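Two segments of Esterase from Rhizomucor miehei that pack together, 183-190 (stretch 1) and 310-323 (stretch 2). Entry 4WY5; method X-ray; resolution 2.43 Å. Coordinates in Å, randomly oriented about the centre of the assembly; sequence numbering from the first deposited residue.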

# COMPACT_ATOMS: atom_id res chain seq x y z
N ILE A 183 -9.56 -7.27 -20.33
CA ILE A 183 -9.32 -6.60 -19.05
C ILE A 183 -7.83 -6.40 -18.77
O ILE A 183 -7.08 -7.38 -18.70
CB ILE A 183 -9.98 -7.39 -17.89
CG1 ILE A 183 -11.48 -7.54 -18.16
CG2 ILE A 183 -9.76 -6.70 -16.55
CD1 ILE A 183 -12.16 -8.58 -17.29
N LYS A 184 -7.39 -5.14 -18.62
CA LYS A 184 -5.95 -4.87 -18.42
C LYS A 184 -5.47 -4.92 -16.95
O LYS A 184 -4.26 -5.01 -16.70
CB LYS A 184 -5.56 -3.51 -19.03
CG LYS A 184 -5.89 -3.33 -20.53
CD LYS A 184 -5.40 -4.54 -21.37
CE LYS A 184 -5.59 -4.33 -22.88
NZ LYS A 184 -7.03 -4.27 -23.32
N THR A 185 -6.40 -4.85 -15.98
CA THR A 185 -6.04 -5.01 -14.57
C THR A 185 -7.29 -5.28 -13.71
O THR A 185 -8.40 -4.91 -14.08
CB THR A 185 -5.25 -3.76 -14.02
OG1 THR A 185 -4.63 -4.06 -12.75
CG2 THR A 185 -6.15 -2.54 -13.88
N GLN A 186 -7.11 -6.01 -12.60
CA GLN A 186 -8.17 -6.27 -11.63
C GLN A 186 -7.78 -5.67 -10.27
O GLN A 186 -6.66 -5.90 -9.78
CB GLN A 186 -8.44 -7.79 -11.49
CG GLN A 186 -7.18 -8.67 -11.22
CD GLN A 186 -7.48 -10.18 -11.09
OE1 GLN A 186 -8.46 -10.59 -10.46
NE2 GLN A 186 -6.62 -11.02 -11.69
N VAL A 187 -8.68 -4.89 -9.66
CA VAL A 187 -8.44 -4.28 -8.34
C VAL A 187 -9.39 -4.90 -7.32
O VAL A 187 -10.63 -4.80 -7.45
CB VAL A 187 -8.62 -2.73 -8.37
CG1 VAL A 187 -8.43 -2.13 -6.98
CG2 VAL A 187 -7.65 -2.07 -9.37
N LEU A 188 -8.83 -5.59 -6.32
CA LEU A 188 -9.62 -6.44 -5.43
C LEU A 188 -9.53 -5.95 -3.98
O LEU A 188 -8.51 -6.16 -3.32
CB LEU A 188 -9.15 -7.90 -5.52
CG LEU A 188 -8.83 -8.48 -6.93
CD1 LEU A 188 -8.27 -9.92 -6.88
CD2 LEU A 188 -10.02 -8.42 -7.90
N ILE A 189 -10.59 -5.32 -3.47
CA ILE A 189 -10.58 -4.72 -2.12
C ILE A 189 -11.31 -5.62 -1.11
O ILE A 189 -12.54 -5.78 -1.17
CB ILE A 189 -11.23 -3.29 -2.13
CG1 ILE A 189 -10.60 -2.41 -3.22
CG2 ILE A 189 -11.08 -2.58 -0.80
CD1 ILE A 189 -11.47 -1.24 -3.63
N TYR A 190 -10.53 -6.24 -0.20
CA TYR A 190 -11.01 -7.29 0.73
C TYR A 190 -12.07 -8.28 0.16
O TYR A 190 -13.22 -8.28 0.61
CB TYR A 190 -11.53 -6.66 2.06
CG TYR A 190 -12.29 -5.32 1.99
CD1 TYR A 190 -13.60 -5.25 1.51
CD2 TYR A 190 -11.71 -4.15 2.47
CE1 TYR A 190 -14.29 -4.03 1.46
CE2 TYR A 190 -12.40 -2.92 2.44
CZ TYR A 190 -13.69 -2.86 1.93
OH TYR A 190 -14.38 -1.65 1.88
N THR A 310 -3.64 5.25 -3.59
CA THR A 310 -2.80 4.14 -4.04
C THR A 310 -3.43 3.39 -5.24
O THR A 310 -2.72 3.00 -6.17
CB THR A 310 -2.54 3.16 -2.85
OG1 THR A 310 -1.87 3.87 -1.80
CG2 THR A 310 -1.70 1.98 -3.29
N ILE A 311 -4.74 3.19 -5.20
CA ILE A 311 -5.48 2.69 -6.35
C ILE A 311 -5.34 3.63 -7.56
O ILE A 311 -5.06 3.19 -8.68
CB ILE A 311 -7.00 2.53 -6.04
CG1 ILE A 311 -7.24 1.43 -4.99
CG2 ILE A 311 -7.79 2.21 -7.31
CD1 ILE A 311 -8.72 1.31 -4.59
N VAL A 312 -5.50 4.93 -7.33
CA VAL A 312 -5.41 5.90 -8.43
C VAL A 312 -4.05 5.83 -9.12
O VAL A 312 -3.98 5.85 -10.36
CB VAL A 312 -5.69 7.35 -7.93
CG1 VAL A 312 -5.25 8.39 -8.96
CG2 VAL A 312 -7.17 7.51 -7.60
N ALA A 313 -2.98 5.70 -8.35
CA ALA A 313 -1.64 5.65 -8.94
C ALA A 313 -1.39 4.35 -9.72
O ALA A 313 -0.69 4.36 -10.73
CB ALA A 313 -0.58 5.83 -7.86
N HIS A 314 -2.00 3.25 -9.27
CA HIS A 314 -1.89 1.95 -9.95
C HIS A 314 -2.65 1.95 -11.28
O HIS A 314 -2.17 1.42 -12.29
CB HIS A 314 -2.43 0.81 -9.06
CG HIS A 314 -2.68 -0.46 -9.81
ND1 HIS A 314 -1.68 -1.38 -10.06
CD2 HIS A 314 -3.81 -0.96 -10.36
CE1 HIS A 314 -2.20 -2.40 -10.74
NE2 HIS A 314 -3.48 -2.17 -10.94
N LEU A 315 -3.84 2.54 -11.26
CA LEU A 315 -4.63 2.65 -12.48
C LEU A 315 -3.92 3.52 -13.53
O LEU A 315 -3.88 3.16 -14.71
CB LEU A 315 -6.03 3.22 -12.17
CG LEU A 315 -6.96 2.25 -11.43
CD1 LEU A 315 -8.23 2.93 -10.96
CD2 LEU A 315 -7.32 1.10 -12.35
N ARG A 316 -3.33 4.62 -13.11
CA ARG A 316 -2.67 5.52 -14.06
C ARG A 316 -1.36 4.91 -14.60
O ARG A 316 -0.98 5.16 -15.74
CB ARG A 316 -2.45 6.89 -13.41
CG ARG A 316 -3.81 7.62 -13.15
CD ARG A 316 -3.69 9.00 -12.48
NE ARG A 316 -2.84 9.92 -13.24
CZ ARG A 316 -3.24 10.62 -14.31
NH1 ARG A 316 -4.48 10.49 -14.77
NH2 ARG A 316 -2.40 11.42 -14.94
N ASP A 317 -0.73 4.05 -13.81
CA ASP A 317 0.45 3.29 -14.27
C ASP A 317 0.08 2.28 -15.37
O ASP A 317 0.80 2.15 -16.36
CB ASP A 317 1.10 2.58 -13.07
CG ASP A 317 2.39 1.84 -13.45
OD1 ASP A 317 3.49 2.41 -13.32
OD2 ASP A 317 2.28 0.66 -13.86
N ILE A 318 -1.02 1.56 -15.16
CA ILE A 318 -1.51 0.57 -16.12
C ILE A 318 -2.01 1.20 -17.43
O ILE A 318 -1.69 0.75 -18.54
CB ILE A 318 -2.66 -0.26 -15.51
CG1 ILE A 318 -2.13 -1.15 -14.39
CG2 ILE A 318 -3.31 -1.15 -16.57
CD1 ILE A 318 -1.14 -2.22 -14.85
N TYR A 319 -2.82 2.25 -17.30
CA TYR A 319 -3.42 2.93 -18.44
C TYR A 319 -2.36 3.56 -19.37
O TYR A 319 -2.54 3.61 -20.59
CB TYR A 319 -4.39 4.02 -17.96
CG TYR A 319 -5.72 3.55 -17.36
CD1 TYR A 319 -6.38 2.41 -17.83
CD2 TYR A 319 -6.35 4.31 -16.37
CE1 TYR A 319 -7.63 2.01 -17.29
CE2 TYR A 319 -7.58 3.93 -15.83
CZ TYR A 319 -8.21 2.78 -16.29
OH TYR A 319 -9.43 2.43 -15.75
N ALA A 320 -1.25 4.03 -18.80
CA ALA A 320 -0.23 4.72 -19.58
C ALA A 320 0.43 3.80 -20.62
O ALA A 320 0.99 4.29 -21.61
CB ALA A 320 0.81 5.34 -18.66
N LYS A 321 0.37 2.48 -20.41
CA LYS A 321 0.92 1.50 -21.37
C LYS A 321 0.06 1.36 -22.63
O LYS A 321 0.46 0.65 -23.56
CB LYS A 321 1.03 0.10 -20.75
CG LYS A 321 1.62 -0.04 -19.37
CD LYS A 321 1.25 -1.44 -18.83
CE LYS A 321 2.24 -1.95 -17.80
NZ LYS A 321 3.62 -2.09 -18.36
N TYR A 322 -1.09 2.02 -22.67
CA TYR A 322 -2.07 1.81 -23.74
C TYR A 322 -2.48 3.11 -24.40
O TYR A 322 -3.53 3.19 -25.02
CB TYR A 322 -3.33 1.10 -23.20
CG TYR A 322 -3.04 -0.31 -22.76
CD1 TYR A 322 -2.78 -1.31 -23.69
CD2 TYR A 322 -2.97 -0.63 -21.41
CE1 TYR A 322 -2.49 -2.61 -23.28
CE2 TYR A 322 -2.67 -1.92 -20.99
CZ TYR A 322 -2.43 -2.90 -21.93
OH TYR A 322 -2.13 -4.18 -21.53
N ASN A 323 -1.66 4.15 -24.25
CA ASN A 323 -2.01 5.43 -24.85
C ASN A 323 -0.97 5.88 -25.86
O ASN A 323 -1.02 7.01 -26.36
CB ASN A 323 -2.19 6.50 -23.77
CG ASN A 323 -3.45 6.31 -22.96
OD1 ASN A 323 -4.11 5.27 -23.06
ND2 ASN A 323 -3.81 7.33 -22.16
O HOH W 1 -1.79 -5.06 -18.55

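How does a strand lie against a helix here? The strand around Val187 runs nearly antiparallel to the helix that carries Ile311 to Ile318, at 172°, and the axes come within 10.2 Å, a spacing that leaves room for one layer of interlocking side chains. Alternation in the strand directs the CA-to-CB bonds of Thr185, Val187 and Ile189 toward the helix, while that of Gln186 points away. The helix answers with residues spaced three or four apart, Ile311, His314, Leu315 and Ile318, so that one side of it meets one face of the strand. Together the stretches bury 409 Å².

Which bumps fill which hollows in the apolar part? Val187 is the central bump, its two methyl groups spreading over the helix side chains. CG1 of Val187 lies 4.2 Å from CD1 of Ile311, whereas CG2 of Val187 faces the notch formed by His314 and Leu315, 4.1 Å from CD2 of His314 and 4.4 Å from CD2 of Leu315. The extended Ile311 side chain (m, t) sets its CD1 over the groove between Val187 and Ile189, 3.9 Å from CD1 of Ile189. Leu315 starts sideways, but its end comes nearer, and its CD2 stands 4.1 Å from CG2 of Thr185. Branched aliphatic groups suit this buried layer, since they fill it without bringing in polar atoms that need partners.

What does a threonine do in such a layer? Thr185 serves both kinds of neighbour. Its methyl group packs against Leu315, and its CB is 4.1 Å from CG1 of Ile318, while its hydroxyl meets the imidazole: His314 NE2 donates a hydrogen bond to Thr185 OG1 at 2.9 Å. The oxygen lies at the ring edge, near the plane, where the N-H can point at it. This is the sole direct hydrogen bond between the stretches, and it gives a directional tie to a contact otherwise made largely by fit.

How is the end of the contact near Lys184 closed? Ile318 packs against the base of the lysine side chain, its CG2 4.1 Å from CB of Lys184 and 4.0 Å from the backbone O of Lys184. Farther out, the long aliphatic chain of Lys184 leans along Tyr322, with CD of Lys184 3.3 Å from OH of Tyr322. The charged end adds little: NZ of Lys184 is 5.2 Å from the centroid of the Tyr322 ring, at most a weak cation-pi attraction. A water bridges the two stretches, donating to Lys184 O at 3.1 Å and hydrogen-bonding with Tyr322 OH, also at 3.1 Å.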